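Local atomic coordinates of beta-fructofuranosidase (Arthrobacter, PDB entry 3WPU), a protein that belongs to the levansucrase/invertase family of the beta-fructosidase clan, whose members are built around a five-bladed beta-propeller domain. Residues 150-154 with 155-159; 342-346 with 347-351; 523-526 with 527-531. All blocks are in the same frame, centred on the assembly; numbering follows the deposited sequence.

Contact 1: 150-154 with 155-159; sequences QIFED and QSFSH
Asp154 and Ser156 meet because the backbone changes direction between them: Asp154 is extended, with psi at 102°, whereas Gln155 takes up a turn conformation that swings the amide of Ser156 back beside the Asp154 carboxylate. The N-H of Ser156 donates to Asp154 OD1, with Ser156 N 3.0 Å from that oxygen and an N-H...O angle of 161°. An aspartate oxygen accepting from the amide two residues on defines an Asx turn. The hydroxyl of Ser156 adds a second bond to the same oxygen, Ser156 OG to Asp154 OD1 being 2.6 Å. The amide arrives on the anti side of OD1 and the hydroxyl on its syn side, both somewhat out of the carboxylate plane. Asp154 can present OD1 in this way because its CG stands opposite the backbone N (chi1 -175°), which sets the carboxylate beside its own carbonyl carbon.

A second, looser contact is aromatic. Ring atom CD2 of Phe157 comes 3.5 Å from Asp154 O, and CE2 of the same ring lies 4.2 Å from Phe152 CB, both meetings being oblique to the ring. The carbonyl oxygen of Gln155 sits over the centre of one face of the Phe157 ring. Beyond the loop, Tyr185 OH hydrogen-bonds Asp154 O, Phe152 packs on Asp181 and Ala183 of strand 174-184, and Glu153 forms a salt bridge with Arg199. Further on, Ser158 and His159 both face Phe184 in a classic beta bulge where strand 159-169 begins.

The grip of two donors on OD1 probably limits the rotation of the Asp154 carboxylate. The N-H and hydroxyl should also favour its ionised form, with Lys194 adding a weak, long ion pair to OD2.

Contact 2: 342-346 with 347-351; sequences IYFKD and GKSYL
Tyr343 and Tyr350 form a hydrogen-bonded antiparallel pair, with Tyr343 N 2.8 Å from Tyr350 O and Tyr350 N 2.9 Å from Tyr343 O. Lys345 and Lys348 are the next such pair, linked by Lys345 N to Lys348 O and by Lys348 N to Lys345 O. Ile342 with Leu351 and Phe344 with Ser349 are the non-hydrogen-bonded pairs. There the backbone is also joined by a CA-H...O contact, Ile342 CA lying 3.3 Å from Tyr350 O.

This ladder defines a beta hairpin closed by a type I' turn from Lys345 to Lys348, whose central residues Asp346 and Gly347 both have positive phi (52° and 79°). The hairpin starts a small antiparallel sheet, consistent with a propeller blade: strand 348-355 pairs in turn with strand 369-375.

Apolar contacts occur on both faces. Beside Ser349, Ile342 CD1 reaches Leu351 CB at 3.9 Å, and Ile342 CG2 lies over one face of the Phe344 ring, toward its rim. On the tyrosine side, Tyr343 CB is 4.1 Å from Tyr350 CB, and Lys345 CB is 3.9 Å from Tyr350 CE2. The approach to the rim of the Tyr350 ring is polar instead: Tyr343 O and Lys345 O lie in its plane, at the edge.

Lys345 runs extended until its last torsion (chi4 -71°), and its NZ makes a salt bridge of 2.8 Å to Asp346 OD2 from above the carboxylate plane. A water accepts from Lys345 NZ and donates to Tyr350 OH at 2.8 Å. Tyr350 OH also bonds Pro464 O, Ser349 OG bonds Tyr382 OH, and Lys348 NZ is held by Gln15 and Asp376.

Contact 3: 523-526 with 527-531; sequences KPVS and ATVRA
Ser526 is the N-cap of helix 527-539, the last helix of the chain, and its side chain makes the capping bond to Val529. Ser526 OG accepts from Val529 N at 3.1 Å with an N-H...O angle of 165°, the bond that marks the N-cap position. The hydroxyl is placed there by a chi1 of 71°, which sets OG between the backbone N and the carbonyl carbon. The same atom also touches the Val529 side chain, with Ser526 OG 3.3 Å from Val529 CG2.

One residue further on, i to i+4 pairing begins: Arg530 N donates to Ser526 O at 3.0 Å, almost perfectly straight at 178° and close to the C=O axis. Ser526 therefore grips the helix start twice, by its hydroxyl and by its carbonyl.

Val525, just before the cap, packs back on the first turn. Its CB lies 4.0 Å from Val529 CG1, and its CG2 branch reaches Arg530 NH2 at 3.9 Å, the Val525 and Arg530 side chains crossing at about a right angle. Val529 touches Lys515 and Arg530 touches Tyr519, both on helix 514-520, so the first turn also rests on the preceding helix. A water bridges the segments: it donates to Val525 O and accepts from Arg530 NE at 2.7 Å, in the plane of the guanidinium.

Overall arrangement
Along the chain the three contacts come in series, 150-159, then 342-351, then 523-531, and none touches another. Contact 1 and contact 2 lie on opposite sides of the chain's centre, their own centres about 38 Å apart; both fall within the levansucrase/invertase range but belong to different sheets. Contact 1 leads into strand 159-169 of the large mixed sheet, whereas contact 2 is a hairpin of a small antiparallel sheet. Contact 3 lies about 48 Å from contact 1 and 43 Å from contact 2, centre to centre, among the C-terminal helices at the periphery. Each thus settles a chain reversal or helix start locally, in a separate part of a largely beta protein.

Contact 1: 150-154 with 155-159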
loop_
_atom_site.group_PDB
_atom_site.type_symbol
_atom_site.label_atom_id
_atom_site.label_comp_id
_atom_site.label_asym_id
_atom_site.label_seq_id
_atom_site.Cartn_x
_atom_site.Cartn_y
_atom_site.Cartn_z
ATOM N N GLN A 150 18.153 16.314 -4.282
ATOM C CA GLN A 150 18.337 17.643 -3.677
ATOM C C GLN A 150 18.369 17.723 -2.155
ATOM O O GLN A 150 19.018 18.615 -1.601
ATOM C CB GLN A 150 17.349 18.647 -4.221
ATOM C CG GLN A 150 15.900 18.339 -4.108
ATOM C CD GLN A 150 15.094 19.344 -4.923
ATOM O OE1 GLN A 150 14.466 20.212 -4.372
ATOM N NE2 GLN A 150 15.218 19.281 -6.212
ATOM N N ILE A 151 17.663 16.827 -1.480
ATOM C CA ILE A 151 17.496 16.934 -0.019
ATOM C C ILE A 151 18.650 16.374 0.800
ATOM O O ILE A 151 18.713 16.604 2.016
ATOM C CB ILE A 151 16.175 16.269 0.453
ATOM C CG1 ILE A 151 16.186 14.750 0.228
ATOM C CG2 ILE A 151 14.980 16.954 -0.209
ATOM C CD1 ILE A 151 14.953 14.032 0.737
ATOM N N PHE A 152 19.522 15.589 0.171
ATOM C CA PHE A 152 20.585 14.887 0.892
ATOM C C PHE A 152 21.821 15.742 1.108
ATOM O O PHE A 152 22.442 16.202 0.156
ATOM C CB PHE A 152 20.940 13.590 0.180
ATOM C CG PHE A 152 19.795 12.622 0.167
ATOM C CD1 PHE A 152 19.434 11.937 1.324
ATOM C CD2 PHE A 152 19.031 12.450 -0.981
ATOM C CE1 PHE A 152 18.337 11.084 1.321
ATOM C CE2 PHE A 152 17.953 11.591 -0.986
ATOM C CZ PHE A 152 17.612 10.906 0.173
ATOM N N GLU A 153 22.138 15.966 2.379
ATOM C CA GLU A 153 23.332 16.708 2.752
ATOM C C GLU A 153 24.568 16.011 2.169
ATOM O O GLU A 153 25.422 16.654 1.548
ATOM C CB GLU A 153 23.420 16.815 4.278
ATOM C CG GLU A 153 22.339 17.700 4.935
ATOM C CD GLU A 153 21.029 16.982 5.345
ATOM O OE1 GLU A 153 20.692 15.937 4.789
ATOM O OE2 GLU A 153 20.302 17.488 6.253
ATOM N N ASP A 154 24.638 14.693 2.336
ATOM C CA ASP A 154 25.718 13.854 1.822
ATOM C C ASP A 154 25.423 13.405 0.393
ATOM O O ASP A 154 24.627 12.490 0.143
ATOM C CB ASP A 154 25.942 12.662 2.749
ATOM C CG ASP A 154 27.127 11.798 2.349
ATOM O OD1 ASP A 154 27.699 11.988 1.263
ATOM O OD2 ASP A 154 27.471 10.909 3.150
ATOM N N GLN A 155 26.076 14.070 -0.550
ATOM C CA GLN A 155 25.861 13.823 -1.973
ATOM C C GLN A 155 26.710 12.718 -2.568
ATOM O O GLN A 155 26.688 12.543 -3.777
ATOM C CB GLN A 155 26.099 15.107 -2.751
ATOM C CG GLN A 155 25.071 16.161 -2.461
ATOM C CD GLN A 155 23.758 15.910 -3.192
ATOM O OE1 GLN A 155 22.676 15.851 -2.583
ATOM N NE2 GLN A 155 23.851 15.734 -4.478
ATOM N N SER A 156 27.445 11.972 -1.746
ATOM C CA SER A 156 28.302 10.878 -2.230
ATOM C C SER A 156 27.597 9.544 -2.475
ATOM O O SER A 156 28.242 8.528 -2.656
ATOM C CB SER A 156 29.458 10.616 -1.245
ATOM O OG SER A 156 28.967 10.154 0.008
ATOM N N PHE A 157 26.269 9.545 -2.481
ATOM C CA PHE A 157 25.527 8.314 -2.609
ATOM C C PHE A 157 25.885 7.536 -3.876
ATOM O O PHE A 157 26.182 8.118 -4.939
ATOM C CB PHE A 157 24.017 8.555 -2.547
ATOM C CG PHE A 157 23.540 9.766 -3.302
ATOM C CD1 PHE A 157 23.411 9.730 -4.688
ATOM C CD2 PHE A 157 23.185 10.940 -2.630
ATOM C CE1 PHE A 157 22.940 10.828 -5.388
ATOM C CE2 PHE A 157 22.721 12.045 -3.337
ATOM C CZ PHE A 157 22.609 11.985 -4.716
ATOM N N SER A 158 25.852 6.230 -3.748
ATOM C CA SER A 158 26.102 5.324 -4.882
ATOM C C SER A 158 24.819 5.026 -5.663
ATOM O O SER A 158 24.862 4.711 -6.853
ATOM C CB SER A 158 26.695 4.027 -4.393
ATOM O OG SER A 158 25.892 3.402 -3.403
ATOM N N HIS A 159 23.685 5.104 -4.973
ATOM C CA HIS A 159 22.365 4.821 -5.556
ATOM C C HIS A 159 21.414 5.834 -4.970
ATOM O O HIS A 159 21.636 6.315 -3.863
ATOM C CB HIS A 159 21.873 3.424 -5.202
ATOM C CG HIS A 159 22.792 2.330 -5.639
ATOM N ND1 HIS A 159 23.983 2.051 -4.998
ATOM C CD2 HIS A 159 22.685 1.436 -6.648
ATOM C CE1 HIS A 159 24.580 1.044 -5.614
ATOM N NE2 HIS A 159 23.807 0.647 -6.609
#

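Contact 2: 342-346 with 347-351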
loop_
_atom_site.group_PDB
_atom_site.type_symbol
_atom_site.label_atom_id
_atom_site.label_comp_id
_atom_site.label_asym_id
_atom_site.label_seq_id
_atom_site.Cartn_x
_atom_site.Cartn_y
_atom_site.Cartn_z
ATOM N N ILE A 342 -5.008 3.662 6.129
ATOM C CA ILE A 342 -6.190 3.722 6.961
ATOM C C ILE A 342 -7.399 3.898 6.044
ATOM O O ILE A 342 -7.426 4.790 5.189
ATOM C CB ILE A 342 -6.125 4.892 7.947
ATOM C CG1 ILE A 342 -4.917 4.741 8.895
ATOM C CG2 ILE A 342 -7.418 4.969 8.727
ATOM C CD1 ILE A 342 -5.046 3.669 9.916
ATOM N N TYR A 343 -8.358 3.010 6.232
ATOM C CA TYR A 343 -9.560 2.876 5.419
ATOM C C TYR A 343 -10.745 2.977 6.345
ATOM O O TYR A 343 -10.831 2.239 7.322
ATOM C CB TYR A 343 -9.506 1.502 4.746
ATOM C CG TYR A 343 -10.599 1.146 3.791
ATOM C CD1 TYR A 343 -10.412 1.267 2.411
ATOM C CD2 TYR A 343 -11.814 0.608 4.246
ATOM C CE1 TYR A 343 -11.406 0.918 1.525
ATOM C CE2 TYR A 343 -12.811 0.249 3.349
ATOM C CZ TYR A 343 -12.590 0.393 1.986
ATOM O OH TYR A 343 -13.562 0.020 1.065
ATOM N N PHE A 344 -11.629 3.929 6.064
ATOM C CA PHE A 344 -12.712 4.224 6.975
ATOM C C PHE A 344 -14.001 3.595 6.472
ATOM O O PHE A 344 -14.375 3.731 5.298
ATOM C CB PHE A 344 -12.867 5.726 7.125
ATOM C CG PHE A 344 -11.678 6.393 7.751
ATOM C CD1 PHE A 344 -11.434 6.270 9.114
ATOM C CD2 PHE A 344 -10.791 7.127 6.974
ATOM C CE1 PHE A 344 -10.329 6.893 9.693
ATOM C CE2 PHE A 344 -9.699 7.757 7.547
ATOM C CZ PHE A 344 -9.470 7.641 8.910
ATOM N N LYS A 345 -14.682 2.894 7.373
ATOM C CA LYS A 345 -15.934 2.232 7.043
ATOM C C LYS A 345 -16.790 2.036 8.290
ATOM O O LYS A 345 -16.309 1.567 9.325
ATOM C CB LYS A 345 -15.658 0.880 6.359
ATOM C CG LYS A 345 -16.946 0.190 5.923
ATOM C CD LYS A 345 -16.647 -1.071 5.149
ATOM C CE LYS A 345 -17.901 -1.757 4.637
ATOM N NZ LYS A 345 -18.692 -2.373 5.722
ATOM N N ASP A 346 -18.066 2.433 8.184
ATOM C CA ASP A 346 -19.063 2.169 9.234
ATOM C C ASP A 346 -18.617 2.609 10.623
ATOM O O ASP A 346 -18.836 1.900 11.622
ATOM C CB ASP A 346 -19.449 0.682 9.224
ATOM C CG ASP A 346 -20.181 0.284 7.953
ATOM O OD1 ASP A 346 -20.777 1.169 7.313
ATOM O OD2 ASP A 346 -20.125 -0.901 7.571
ATOM N N GLY A 347 -17.958 3.766 10.681
ATOM C CA GLY A 347 -17.525 4.357 11.951
ATOM C C GLY A 347 -16.270 3.744 12.547
ATOM O O GLY A 347 -15.909 4.025 13.687
ATOM N N LYS A 348 -15.627 2.865 11.778
ATOM C CA LYS A 348 -14.391 2.222 12.196
ATOM C C LYS A 348 -13.197 2.729 11.406
ATOM O O LYS A 348 -13.333 3.174 10.274
ATOM C CB LYS A 348 -14.458 0.706 11.950
ATOM C CG LYS A 348 -15.514 -0.039 12.748
ATOM C CD LYS A 348 -15.249 -0.035 14.234
ATOM C CE LYS A 348 -16.260 -0.900 14.976
ATOM N NZ LYS A 348 -15.915 -1.094 16.394
ATOM N N SER A 349 -12.023 2.619 12.034
ATOM C CA SER A 349 -10.753 2.768 11.365
ATOM C C SER A 349 -10.207 1.373 11.074
ATOM O O SER A 349 -10.002 0.588 12.008
ATOM C CB SER A 349 -9.771 3.503 12.277
ATOM O OG SER A 349 -8.480 3.548 11.703
ATOM N N TYR A 350 -9.986 1.075 9.798
ATOM C CA TYR A 350 -9.304 -0.150 9.373
ATOM C C TYR A 350 -7.875 0.218 8.998
ATOM O O TYR A 350 -7.662 1.071 8.133
ATOM C CB TYR A 350 -9.995 -0.773 8.168
ATOM C CG TYR A 350 -11.292 -1.454 8.512
ATOM C CD1 TYR A 350 -11.328 -2.803 8.867
ATOM C CD2 TYR A 350 -12.486 -0.733 8.568
ATOM C CE1 TYR A 350 -12.520 -3.429 9.216
ATOM C CE2 TYR A 350 -13.686 -1.364 8.908
ATOM C CZ TYR A 350 -13.700 -2.695 9.239
ATOM O OH TYR A 350 -14.888 -3.325 9.606
ATOM N N LEU A 351 -6.905 -0.438 9.624
ATOM C CA LEU A 351 -5.527 -0.240 9.264
ATOM C C LEU A 351 -5.173 -1.498 8.480
ATOM O O LEU A 351 -5.320 -2.594 9.012
ATOM C CB LEU A 351 -4.654 -0.122 10.510
ATOM C CG LEU A 351 -3.146 -0.328 10.342
ATOM C CD1 LEU A 351 -2.573 0.629 9.330
ATOM C CD2 LEU A 351 -2.400 -0.240 11.662
HETATM O O HOH W 1 -17.472 -2.967 8.599
#

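Contact 3: 523-526 with 527-531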
loop_
_atom_site.group_PDB
_atom_site.type_symbol
_atom_site.label_atom_id
_atom_site.label_comp_id
_atom_site.label_asym_id
_atom_site.label_seq_id
_atom_site.Cartn_x
_atom_site.Cartn_y
_atom_site.Cartn_z
ATOM N N LYS A 523 -8.721 23.553 -25.864
ATOM C CA LYS A 523 -8.980 24.449 -26.993
ATOM C C LYS A 523 -9.606 25.751 -26.499
ATOM O O LYS A 523 -10.249 25.783 -25.443
ATOM C CB LYS A 523 -9.920 23.809 -28.011
ATOM C CG LYS A 523 -9.312 22.698 -28.845
ATOM C CD LYS A 523 -10.374 22.102 -29.757
ATOM C CE LYS A 523 -9.789 21.077 -30.719
ATOM N NZ LYS A 523 -10.829 20.509 -31.621
ATOM N N PRO A 524 -9.411 26.837 -27.261
ATOM C CA PRO A 524 -10.150 28.050 -26.924
ATOM C C PRO A 524 -11.647 27.833 -27.096
ATOM O O PRO A 524 -12.083 27.189 -28.051
ATOM C CB PRO A 524 -9.617 29.081 -27.929
ATOM C CG PRO A 524 -8.279 28.563 -28.327
ATOM C CD PRO A 524 -8.416 27.071 -28.323
ATOM N N VAL A 525 -12.422 28.343 -26.146
ATOM C CA VAL A 525 -13.864 28.312 -26.234
ATOM C C VAL A 525 -14.344 29.724 -25.926
ATOM O O VAL A 525 -13.638 30.502 -25.278
ATOM C CB VAL A 525 -14.512 27.297 -25.250
ATOM C CG1 VAL A 525 -14.094 25.868 -25.597
ATOM C CG2 VAL A 525 -14.177 27.624 -23.799
ATOM N N SER A 526 -15.552 30.029 -26.377
ATOM C CA SER A 526 -16.153 31.334 -26.121
ATOM C C SER A 526 -16.415 31.513 -24.643
ATOM O O SER A 526 -16.614 30.547 -23.908
ATOM C CB SER A 526 -17.473 31.460 -26.905
ATOM O OG SER A 526 -18.508 30.634 -26.373
ATOM N N ALA A 527 -16.428 32.765 -24.200
ATOM C CA ALA A 527 -16.778 33.054 -22.823
ATOM C C ALA A 527 -18.124 32.437 -22.459
ATOM O O ALA A 527 -18.314 31.946 -21.355
ATOM C CB ALA A 527 -16.760 34.555 -22.571
ATOM N N THR A 528 -19.070 32.425 -23.397
ATOM C CA THR A 528 -20.381 31.844 -23.129
ATOM C C THR A 528 -20.287 30.340 -22.824
ATOM O O THR A 528 -20.921 29.831 -21.897
ATOM C CB THR A 528 -21.339 32.088 -24.323
ATOM O OG1 THR A 528 -21.462 33.491 -24.548
ATOM C CG2 THR A 528 -22.710 31.530 -24.076
ATOM N N VAL A 529 -19.536 29.613 -23.644
ATOM C CA VAL A 529 -19.365 28.190 -23.393
ATOM C C VAL A 529 -18.629 27.894 -22.084
ATOM O O VAL A 529 -19.054 27.042 -21.315
ATOM C CB VAL A 529 -18.637 27.522 -24.564
ATOM C CG1 VAL A 529 -18.225 26.101 -24.197
ATOM C CG2 VAL A 529 -19.550 27.525 -25.759
ATOM N N ARG A 530 -17.551 28.621 -21.827
ATOM C CA ARG A 530 -16.833 28.495 -20.564
ATOM C C ARG A 530 -17.792 28.685 -19.395
ATOM O O ARG A 530 -17.808 27.907 -18.447
ATOM C CB ARG A 530 -15.687 29.514 -20.491
ATOM C CG ARG A 530 -14.814 29.399 -19.245
ATOM C CD ARG A 530 -13.590 30.295 -19.350
ATOM N NE ARG A 530 -12.724 29.841 -20.429
ATOM C CZ ARG A 530 -11.882 28.805 -20.346
ATOM N NH1 ARG A 530 -11.763 28.099 -19.222
ATOM N NH2 ARG A 530 -11.154 28.469 -21.406
ATOM N N ALA A 531 -18.618 29.725 -19.479
ATOM C CA ALA A 531 -19.570 30.003 -18.417
ATOM C C ALA A 531 -20.569 28.884 -18.202
ATOM O O ALA A 531 -20.918 28.549 -17.065
ATOM C CB ALA A 531 -20.309 31.304 -18.717
HETATM O O HOH W 2 -13.086 31.540 -22.538
#